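Local coordinates for protein alpha-L-rhamnosidase (PDB 3W5M) that releases terminal alpha-L-rhamnose by hydrolysis from citrus flavonoid glycosides and the arabinogalactan-protein gum arabic, and binds L-rhamnose through a calcium-dependent carbohydrate-binding module, at residues L135-A149 / A226-V239. Numbering follows the deposited sequence.
Sequences LEGSSWIWFPEGEPA and ASNASVGPAGWICV. With CA (calcium ion), chain B.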
ATOM      1  N   LEU A 135     -33.514   7.410  -3.814  1.00 27.56           N
ATOM      2  CA  LEU A 135     -34.707   6.797  -4.386  1.00 26.27           C
ATOM      3  C   LEU A 135     -35.910   6.862  -3.450  1.00 26.56           C
ATOM      4  O   LEU A 135     -36.997   6.377  -3.784  1.00 26.78           O
ATOM      5  CB  LEU A 135     -34.390   5.349  -4.755  1.00 23.89           C
ATOM      6  CG  LEU A 135     -33.327   5.210  -5.849  1.00 23.98           C
ATOM      7  CD1 LEU A 135     -32.988   3.735  -5.959  1.00 24.25           C
ATOM      8  CD2 LEU A 135     -33.861   5.763  -7.182  1.00 24.88           C
ATOM      9  N   GLU A 136     -35.717   7.473  -2.280  1.00 29.44           N
ATOM     10  CA  GLU A 136     -36.756   7.603  -1.257  1.00 30.17           C
ATOM     11  C   GLU A 136     -37.937   8.405  -1.789  1.00 30.33           C
ATOM     12  O   GLU A 136     -37.769   9.420  -2.463  1.00 33.36           O
ATOM     13  CB  GLU A 136     -36.186   8.270   0.000  1.00 34.77           C
ATOM     14  CG  GLU A 136     -34.963   7.542   0.527  1.00 41.05           C
ATOM     15  CD  GLU A 136     -34.581   7.905   1.955  1.00 47.35           C
ATOM     16  OE1 GLU A 136     -35.463   8.290   2.760  1.00 48.41           O
ATOM     17  OE2 GLU A 136     -33.379   7.780   2.274  1.00 49.10           O
ATOM     18  N   GLY A 137     -39.137   7.929  -1.508  1.00 29.35           N
ATOM     19  CA  GLY A 137     -40.330   8.547  -2.074  1.00 26.49           C
ATOM     20  C   GLY A 137     -40.746   7.929  -3.400  1.00 25.70           C
ATOM     21  O   GLY A 137     -41.844   8.193  -3.863  1.00 25.71           O
ATOM     22  N   SER A 138     -39.890   7.099  -4.007  1.00 23.81           N
ATOM     23  CA  SER A 138     -40.216   6.474  -5.272  1.00 22.67           C
ATOM     24  C   SER A 138     -40.744   5.052  -5.070  1.00 22.47           C
ATOM     25  O   SER A 138     -40.772   4.528  -3.940  1.00 20.62           O
ATOM     26  CB  SER A 138     -39.001   6.455  -6.202  1.00 23.35           C
ATOM     27  OG  SER A 138     -39.457   6.212  -7.514  1.00 28.50           O
ATOM     28  N   SER A 139     -41.182   4.449  -6.164  1.00 20.44           N
ATOM     29  CA  SER A 139     -41.717   3.088  -6.129  1.00 21.72           C
ATOM     30  C   SER A 139     -41.060   2.242  -7.183  1.00 20.54           C
ATOM     31  O   SER A 139     -40.739   2.742  -8.285  1.00 18.80           O
ATOM     32  CB  SER A 139     -43.204   3.139  -6.413  1.00 22.36           C
ATOM     33  OG  SER A 139     -43.844   3.852  -5.375  1.00 27.29           O
ATOM     34  N   TRP A 140     -40.852   0.958  -6.867  1.00 19.81           N
ATOM     35  CA  TRP A 140     -40.464  -0.023  -7.869  1.00 19.39           C
ATOM     36  C   TRP A 140     -41.694  -0.346  -8.690  1.00 19.20           C
ATOM     37  O   TRP A 140     -42.743  -0.644  -8.117  1.00 19.84           O
ATOM     38  CB  TRP A 140     -39.986  -1.326  -7.235  1.00 18.58           C
ATOM     39  CG  TRP A 140     -38.724  -1.179  -6.445  1.00 20.25           C
ATOM     40  CD1 TRP A 140     -38.622  -0.852  -5.139  1.00 18.81           C
ATOM     41  CD2 TRP A 140     -37.396  -1.434  -6.908  1.00 19.60           C
ATOM     42  NE1 TRP A 140     -37.296  -0.830  -4.755  1.00 20.76           N
ATOM     43  CE2 TRP A 140     -36.522  -1.192  -5.823  1.00 20.14           C
ATOM     44  CE3 TRP A 140     -36.855  -1.838  -8.140  1.00 19.76           C
ATOM     45  CZ2 TRP A 140     -35.130  -1.361  -5.919  1.00 20.84           C
ATOM     46  CZ3 TRP A 140     -35.479  -1.977  -8.246  1.00 20.30           C
ATOM     47  CH2 TRP A 140     -34.627  -1.743  -7.135  1.00 19.52           C
ATOM     48  N   ILE A 141     -41.587  -0.235 -10.012  1.00 17.59           N
ATOM     49  CA  ILE A 141     -42.734  -0.495 -10.873  1.00 18.08           C
ATOM     50  C   ILE A 141     -42.445  -1.574 -11.904  1.00 17.54           C
ATOM     51  O   ILE A 141     -41.278  -1.870 -12.221  1.00 18.14           O
ATOM     52  CB  ILE A 141     -43.284   0.792 -11.566  1.00 17.85           C
ATOM     53  CG1 ILE A 141     -42.253   1.441 -12.488  1.00 17.53           C
ATOM     54  CG2 ILE A 141     -43.742   1.775 -10.532  1.00 17.96           C
ATOM     55  CD1 ILE A 141     -42.886   2.447 -13.435  1.00 17.92           C
ATOM     56  N   TRP A 142     -43.522  -2.187 -12.412  1.00 18.68           N
ATOM     57  CA  TRP A 142     -43.428  -3.145 -13.500  1.00 18.24           C
ATOM     58  C   TRP A 142     -44.705  -3.090 -14.295  1.00 17.79           C
ATOM     59  O   TRP A 142     -45.599  -2.311 -13.983  1.00 18.19           O
ATOM     60  CB  TRP A 142     -43.187  -4.569 -12.921  1.00 18.29           C
ATOM     61  CG  TRP A 142     -42.690  -5.533 -13.900  1.00 22.55           C
ATOM     62  CD1 TRP A 142     -43.350  -6.654 -14.359  1.00 22.46           C
ATOM     63  CD2 TRP A 142     -41.409  -5.530 -14.549  1.00 23.39           C
ATOM     64  NE1 TRP A 142     -42.557  -7.330 -15.249  1.00 24.42           N
ATOM     65  CE2 TRP A 142     -41.367  -6.671 -15.396  1.00 24.76           C
ATOM     66  CE3 TRP A 142     -40.299  -4.670 -14.513  1.00 25.76           C
ATOM     67  CZ2 TRP A 142     -40.258  -6.970 -16.217  1.00 26.11           C
ATOM     68  CZ3 TRP A 142     -39.185  -4.980 -15.325  1.00 26.40           C
ATOM     69  CH2 TRP A 142     -39.185  -6.124 -16.161  1.00 25.60           C
ATOM     70  N   PHE A 143     -44.788  -3.910 -15.333  1.00 18.54           N
ATOM     71  CA  PHE A 143     -46.053  -4.130 -16.018  1.00 19.92           C
ATOM     72  C   PHE A 143     -47.059  -4.813 -15.055  1.00 21.32           C
ATOM     73  O   PHE A 143     -46.640  -5.624 -14.198  1.00 21.48           O
ATOM     74  CB  PHE A 143     -45.829  -4.961 -17.287  1.00 19.50           C
ATOM     75  CG  PHE A 143     -47.097  -5.183 -18.071  1.00 20.33           C
ATOM     76  CD1 PHE A 143     -47.550  -4.216 -18.966  1.00 19.14           C
ATOM     77  CD2 PHE A 143     -47.897  -6.307 -17.829  1.00 21.89           C
ATOM     78  CE1 PHE A 143     -48.734  -4.398 -19.661  1.00 19.87           C
ATOM     79  CE2 PHE A 143     -49.102  -6.476 -18.503  1.00 21.54           C
ATOM     80  CZ  PHE A 143     -49.518  -5.528 -19.426  1.00 23.11           C
ATOM     81  N   PRO A 144     -48.365  -4.472 -15.161  1.00 21.25           N
ATOM     82  CA  PRO A 144     -49.351  -5.077 -14.257  1.00 21.92           C
ATOM     83  C   PRO A 144     -49.616  -6.529 -14.621  1.00 23.15           C
ATOM     84  O   PRO A 144     -50.620  -6.840 -15.273  1.00 21.77           O
ATOM     85  CB  PRO A 144     -50.611  -4.217 -14.468  1.00 22.71           C
ATOM     86  CG  PRO A 144     -50.443  -3.643 -15.852  1.00 22.57           C
ATOM     87  CD  PRO A 144     -48.959  -3.353 -15.929  1.00 22.16           C
ATOM     88  N   GLU A 145     -48.694  -7.395 -14.222  1.00 24.31           N
ATOM     89  CA  GLU A 145     -48.857  -8.851 -14.361  1.00 25.88           C
ATOM     90  C   GLU A 145     -48.512  -9.483 -13.002  1.00 25.95           C
ATOM     91  O   GLU A 145     -47.405  -9.308 -12.491  1.00 24.29           O
ATOM     92  CB  GLU A 145     -47.974  -9.408 -15.487  1.00 24.57           C
ATOM     93  CG  GLU A 145     -46.521  -8.966 -15.428  1.00 26.39           C
ATOM     94  CD  GLU A 145     -45.720  -9.275 -16.695  1.00 28.11           C
ATOM     95  OE1 GLU A 145     -46.217  -9.991 -17.594  1.00 30.61           O
ATOM     96  OE2 GLU A 145     -44.572  -8.804 -16.795  1.00 29.81           O
ATOM     97  N   GLY A 146     -49.480 -10.168 -12.403  1.00 26.95           N
ATOM     98  CA  GLY A 146     -49.300 -10.794 -11.090  1.00 28.39           C
ATOM     99  C   GLY A 146     -48.714  -9.903  -9.989  1.00 29.53           C
ATOM    100  O   GLY A 146     -49.169  -8.772  -9.744  1.00 28.00           O
ATOM    101  N   GLU A 147     -47.710 -10.451  -9.322  1.00 28.00           N
ATOM    102  CA  GLU A 147     -47.086  -9.849  -8.156  1.00 30.39           C
ATOM    103  C   GLU A 147     -45.583  -9.761  -8.459  1.00 25.86           C
ATOM    104  O   GLU A 147     -44.803 -10.655  -8.105  1.00 23.54           O
ATOM    105  CB  GLU A 147     -47.366 -10.751  -6.953  1.00 36.62           C
ATOM    106  CG  GLU A 147     -47.050 -10.147  -5.606  1.00 47.73           C
ATOM    107  CD  GLU A 147     -48.173  -9.257  -5.094  1.00 56.38           C
ATOM    108  OE1 GLU A 147     -48.508  -8.268  -5.792  1.00 60.84           O
ATOM    109  OE2 GLU A 147     -48.703  -9.535  -3.985  1.00 60.15           O
ATOM    110  N   PRO A 148     -45.176  -8.708  -9.179  1.00 23.40           N
ATOM    111  CA  PRO A 148     -43.815  -8.700  -9.716  1.00 22.31           C
ATOM    112  C   PRO A 148     -42.686  -8.729  -8.682  1.00 22.94           C
ATOM    113  O   PRO A 148     -41.602  -9.257  -8.979  1.00 23.56           O
ATOM    114  CB  PRO A 148     -43.777  -7.409 -10.567  1.00 22.45           C
ATOM    115  CG  PRO A 148     -45.221  -7.091 -10.829  1.00 24.75           C
ATOM    116  CD  PRO A 148     -45.936  -7.507  -9.580  1.00 22.70           C
ATOM    117  N   ALA A 149     -42.928  -8.200  -7.492  1.00 22.74           N
ATOM    118  CA  ALA A 149     -41.932  -8.225  -6.429  1.00 24.14           C
ATOM    119  C   ALA A 149     -41.645  -9.672  -5.989  1.00 26.55           C
ATOM    120  O   ALA A 149     -40.545  -9.984  -5.546  1.00 25.70           O
ATOM    121  CB  ALA A 149     -42.378  -7.367  -5.254  1.00 25.37           C
ATOM    122  N   ALA A 226     -37.206  -2.253 -19.672  1.00 21.92           N
ATOM    123  CA  ALA A 226     -36.584  -2.955 -18.565  1.00 22.45           C
ATOM    124  C   ALA A 226     -36.801  -4.432 -18.805  1.00 23.68           C
ATOM    125  O   ALA A 226     -37.860  -4.834 -19.300  1.00 22.41           O
ATOM    126  CB  ALA A 226     -37.202  -2.531 -17.241  1.00 23.39           C
ATOM    127  N   SER A 227     -35.805  -5.239 -18.439  1.00 24.08           N
ATOM    128  CA  SER A 227     -35.870  -6.677 -18.683  1.00 25.33           C
ATOM    129  C   SER A 227     -35.616  -7.458 -17.409  1.00 23.99           C
ATOM    130  O   SER A 227     -34.747  -7.100 -16.602  1.00 23.93           O
ATOM    131  CB  SER A 227     -34.873  -7.094 -19.766  1.00 26.19           C
ATOM    132  OG  SER A 227     -35.172  -6.404 -20.975  1.00 31.46           O
ATOM    133  N   ASN A 228     -36.376  -8.531 -17.232  1.00 23.70           N
ATOM    134  CA  ASN A 228     -36.147  -9.441 -16.107  1.00 23.58           C
ATOM    135  C   ASN A 228     -35.380 -10.630 -16.661  1.00 24.62           C
ATOM    136  O   ASN A 228     -35.786 -11.200 -17.681  1.00 26.77           O
ATOM    137  CB  ASN A 228     -37.493  -9.872 -15.532  1.00 23.71           C
ATOM    138  CG  ASN A 228     -37.371 -10.754 -14.284  1.00 23.21           C
ATOM    139  OD1 ASN A 228     -36.355 -10.768 -13.601  1.00 24.60           O
ATOM    140  ND2 ASN A 228     -38.442 -11.482 -13.985  1.00 22.45           N
ATOM    141  N   ALA A 229     -34.277 -10.992 -16.003  1.00 25.53           N
ATOM    142  CA  ALA A 229     -33.314 -11.975 -16.547  1.00 27.55           C
ATOM    143  C   ALA A 229     -33.752 -13.430 -16.415  1.00 29.71           C
ATOM    144  O   ALA A 229     -33.326 -14.307 -17.187  1.00 30.70           O
ATOM    145  CB  ALA A 229     -31.957 -11.780 -15.897  1.00 26.74           C
ATOM    146  N   SER A 230     -34.596 -13.701 -15.434  1.00 30.85           N
ATOM    147  CA  SER A 230     -35.107 -15.038 -15.227  1.00 32.24           C
ATOM    148  C   SER A 230     -36.408 -14.932 -14.450  1.00 32.66           C
ATOM    149  O   SER A 230     -36.712 -13.882 -13.879  1.00 34.06           O
ATOM    150  CB  SER A 230     -34.091 -15.865 -14.435  1.00 34.13           C
ATOM    151  OG  SER A 230     -33.883 -15.256 -13.181  1.00 36.50           O
ATOM    152  N   VAL A 231     -37.173 -16.015 -14.411  1.00 31.08           N
ATOM    153  CA  VAL A 231     -38.419 -16.021 -13.663  1.00 31.86           C
ATOM    154  C   VAL A 231     -38.125 -15.763 -12.186  1.00 31.98           C
ATOM    155  O   VAL A 231     -37.324 -16.471 -11.561  1.00 33.08           O
ATOM    156  CB  VAL A 231     -39.192 -17.347 -13.861  1.00 32.62           C
ATOM    157  CG1 VAL A 231     -40.420 -17.403 -12.963  1.00 32.78           C
ATOM    158  CG2 VAL A 231     -39.611 -17.498 -15.311  1.00 34.32           C
ATOM    159  N   GLY A 232     -38.789 -14.747 -11.638  1.00 29.02           N
ATOM    160  CA  GLY A 232     -38.527 -14.253 -10.305  1.00 28.24           C
ATOM    161  C   GLY A 232     -38.794 -12.759 -10.285  1.00 26.39           C
ATOM    162  O   GLY A 232     -39.379 -12.242 -11.239  1.00 27.61           O
ATOM    163  N   PRO A 233     -38.381 -12.070  -9.210  1.00 26.33           N
ATOM    164  CA  PRO A 233     -38.704 -10.639  -8.985  1.00 24.04           C
ATOM    165  C   PRO A 233     -38.257  -9.700 -10.104  1.00 22.90           C
ATOM    166  O   PRO A 233     -37.203  -9.897 -10.695  1.00 23.40           O
ATOM    167  CB  PRO A 233     -37.988 -10.307  -7.681  1.00 25.56           C
ATOM    168  CG  PRO A 233     -37.850 -11.623  -6.971  1.00 25.84           C
ATOM    169  CD  PRO A 233     -37.682 -12.665  -8.050  1.00 25.84           C
ATOM    170  N   ALA A 234     -39.088  -8.714 -10.407  1.00 22.03           N
ATOM    171  CA  ALA A 234     -38.740  -7.709 -11.402  1.00 20.43           C
ATOM    172  C   ALA A 234     -39.319  -6.411 -10.950  1.00 21.72           C
ATOM    173  O   ALA A 234     -40.337  -6.364 -10.242  1.00 23.10           O
ATOM    174  CB  ALA A 234     -39.289  -8.060 -12.783  1.00 19.94           C
ATOM    175  N   GLY A 235     -38.654  -5.341 -11.358  1.00 19.28           N
ATOM    176  CA  GLY A 235     -39.140  -4.010 -11.081  1.00 20.95           C
ATOM    177  C   GLY A 235     -38.050  -3.004 -11.406  1.00 18.57           C
ATOM    178  O   GLY A 235     -36.862  -3.346 -11.427  1.00 20.12           O
ATOM    179  N   TRP A 236     -38.436  -1.748 -11.598  1.00 19.17           N
ATOM    180  CA  TRP A 236     -37.409  -0.710 -11.821  1.00 18.36           C
ATOM    181  C   TRP A 236     -37.899   0.532 -11.089  1.00 18.73           C
ATOM    182  O   TRP A 236     -39.096   0.663 -10.802  1.00 18.42           O
ATOM    183  CB  TRP A 236     -37.108  -0.479 -13.331  1.00 17.88           C
ATOM    184  CG  TRP A 236     -38.210   0.187 -14.082  1.00 18.16           C
ATOM    185  CD1 TRP A 236     -39.295  -0.414 -14.667  1.00 18.88           C
ATOM    186  CD2 TRP A 236     -38.371   1.598 -14.302  1.00 18.76           C
ATOM    187  NE1 TRP A 236     -40.113   0.538 -15.236  1.00 19.92           N
ATOM    188  CE2 TRP A 236     -39.563   1.775 -15.047  1.00 19.34           C
ATOM    189  CE3 TRP A 236     -37.603   2.718 -13.972  1.00 19.69           C
ATOM    190  CZ2 TRP A 236     -40.027   3.037 -15.454  1.00 19.45           C
ATOM    191  CZ3 TRP A 236     -38.065   3.987 -14.382  1.00 19.03           C
ATOM    192  CH2 TRP A 236     -39.267   4.125 -15.103  1.00 18.54           C
ATOM    193  N   ILE A 237     -36.971   1.410 -10.719  1.00 16.95           N
ATOM    194  CA  ILE A 237     -37.325   2.535  -9.886  1.00 17.82           C
ATOM    195  C   ILE A 237     -36.482   3.742 -10.329  1.00 18.65           C
ATOM    196  O   ILE A 237     -35.307   3.573 -10.725  1.00 18.53           O
ATOM    197  CB  ILE A 237     -37.018   2.168  -8.411  1.00 18.16           C
ATOM    198  CG1 ILE A 237     -37.510   3.266  -7.439  1.00 18.56           C
ATOM    199  CG2 ILE A 237     -35.510   1.859  -8.239  1.00 18.86           C
ATOM    200  CD1 ILE A 237     -37.568   2.799  -5.973  1.00 18.95           C
ATOM    201  N   CYS A 238     -37.050   4.949 -10.272  1.00 19.30           N
ATOM    202  CA  CYS A 238     -36.241   6.126 -10.581  1.00 20.10           C
ATOM    203  C   CYS A 238     -36.728   7.357  -9.834  1.00 19.41           C
ATOM    204  O   CYS A 238     -37.866   7.378  -9.319  1.00 19.16           O
ATOM    205  CB  CYS A 238     -36.180   6.395 -12.103  1.00 21.81           C
ATOM    206  SG  CYS A 238     -37.699   7.104 -12.791  1.00 24.68           S
ATOM    207  N   VAL A 239     -35.848   8.362  -9.738  1.00 18.50           N
ATOM    208  CA  VAL A 239     -36.269   9.721  -9.390  1.00 19.50           C
ATOM    209  C   VAL A 239     -35.579  10.676 -10.357  1.00 19.86           C
ATOM    210  O   VAL A 239     -34.376  10.570 -10.599  1.00 20.70           O
ATOM    211  CB  VAL A 239     -35.917  10.155  -7.940  1.00 19.44           C
ATOM    212  CG1 VAL A 239     -36.458  11.562  -7.660  1.00 20.22           C
ATOM    213  CG2 VAL A 239     -36.485   9.185  -6.915  1.00 22.78           C
TER
HETATM  214 CA    CA B1201     -35.047 -10.550 -11.680  1.00 31.07          CA
HETATM  215  O   HOH W   1     -35.626 -12.885 -11.473  1.00 28.78           O
HETATM  216  O   HOH W   2     -32.857 -11.762 -11.007  1.00 44.18           O
HETATM  217  O   HOH W   3     -34.511 -10.855  -9.127  1.00 34.16           O
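I141 and W236 form a single antiparallel hydrogen-bonded bridge in the beta-sandwich of the CBM67 module, where strands 139-142 and 235-239 run at 134° to each other: I141 N gives a 2.8 Å bond to W236 O, and W236 N returns one to I141 O. G235, lacking a side chain, lets the backbones close in, its CA 3.2 Å from I141 O. Three tryptophans each offer a flat face to an aliphatic group. The small methyl CB of A234 sits 3.5 Å above the centre of the six-membered ring of W142, while A226 CB meets CZ3 of that indole. I237 CG2 lies over the six-membered ring of W140, while I237 CG1, set anti to the backbone N (chi1 -174°), packs against S139 O and S138 OG. The I141 side chain runs alongside the W236 indole, I141 CG1 over its five-membered ring and I141 CD1 3.5 Å from W236 CZ2. S138, closing the type II turn 135-138 just before the strand, suits its place because its short hydroxyl donates to C238 O (2.7 Å) and also shares a hydrogen bond with S253 OG. Beyond the strands, A234 N donates a hydrogen bond to P148 O (2.9 Å), tying 135-149 to the calcium loop just after P233. The calcium ion, required for rhamnose binding, is held there by D179, N180, three waters, P233 O at 2.5 Å and N228 OD1, while N228 ND2 donates to G232 O, 3.0 Å away.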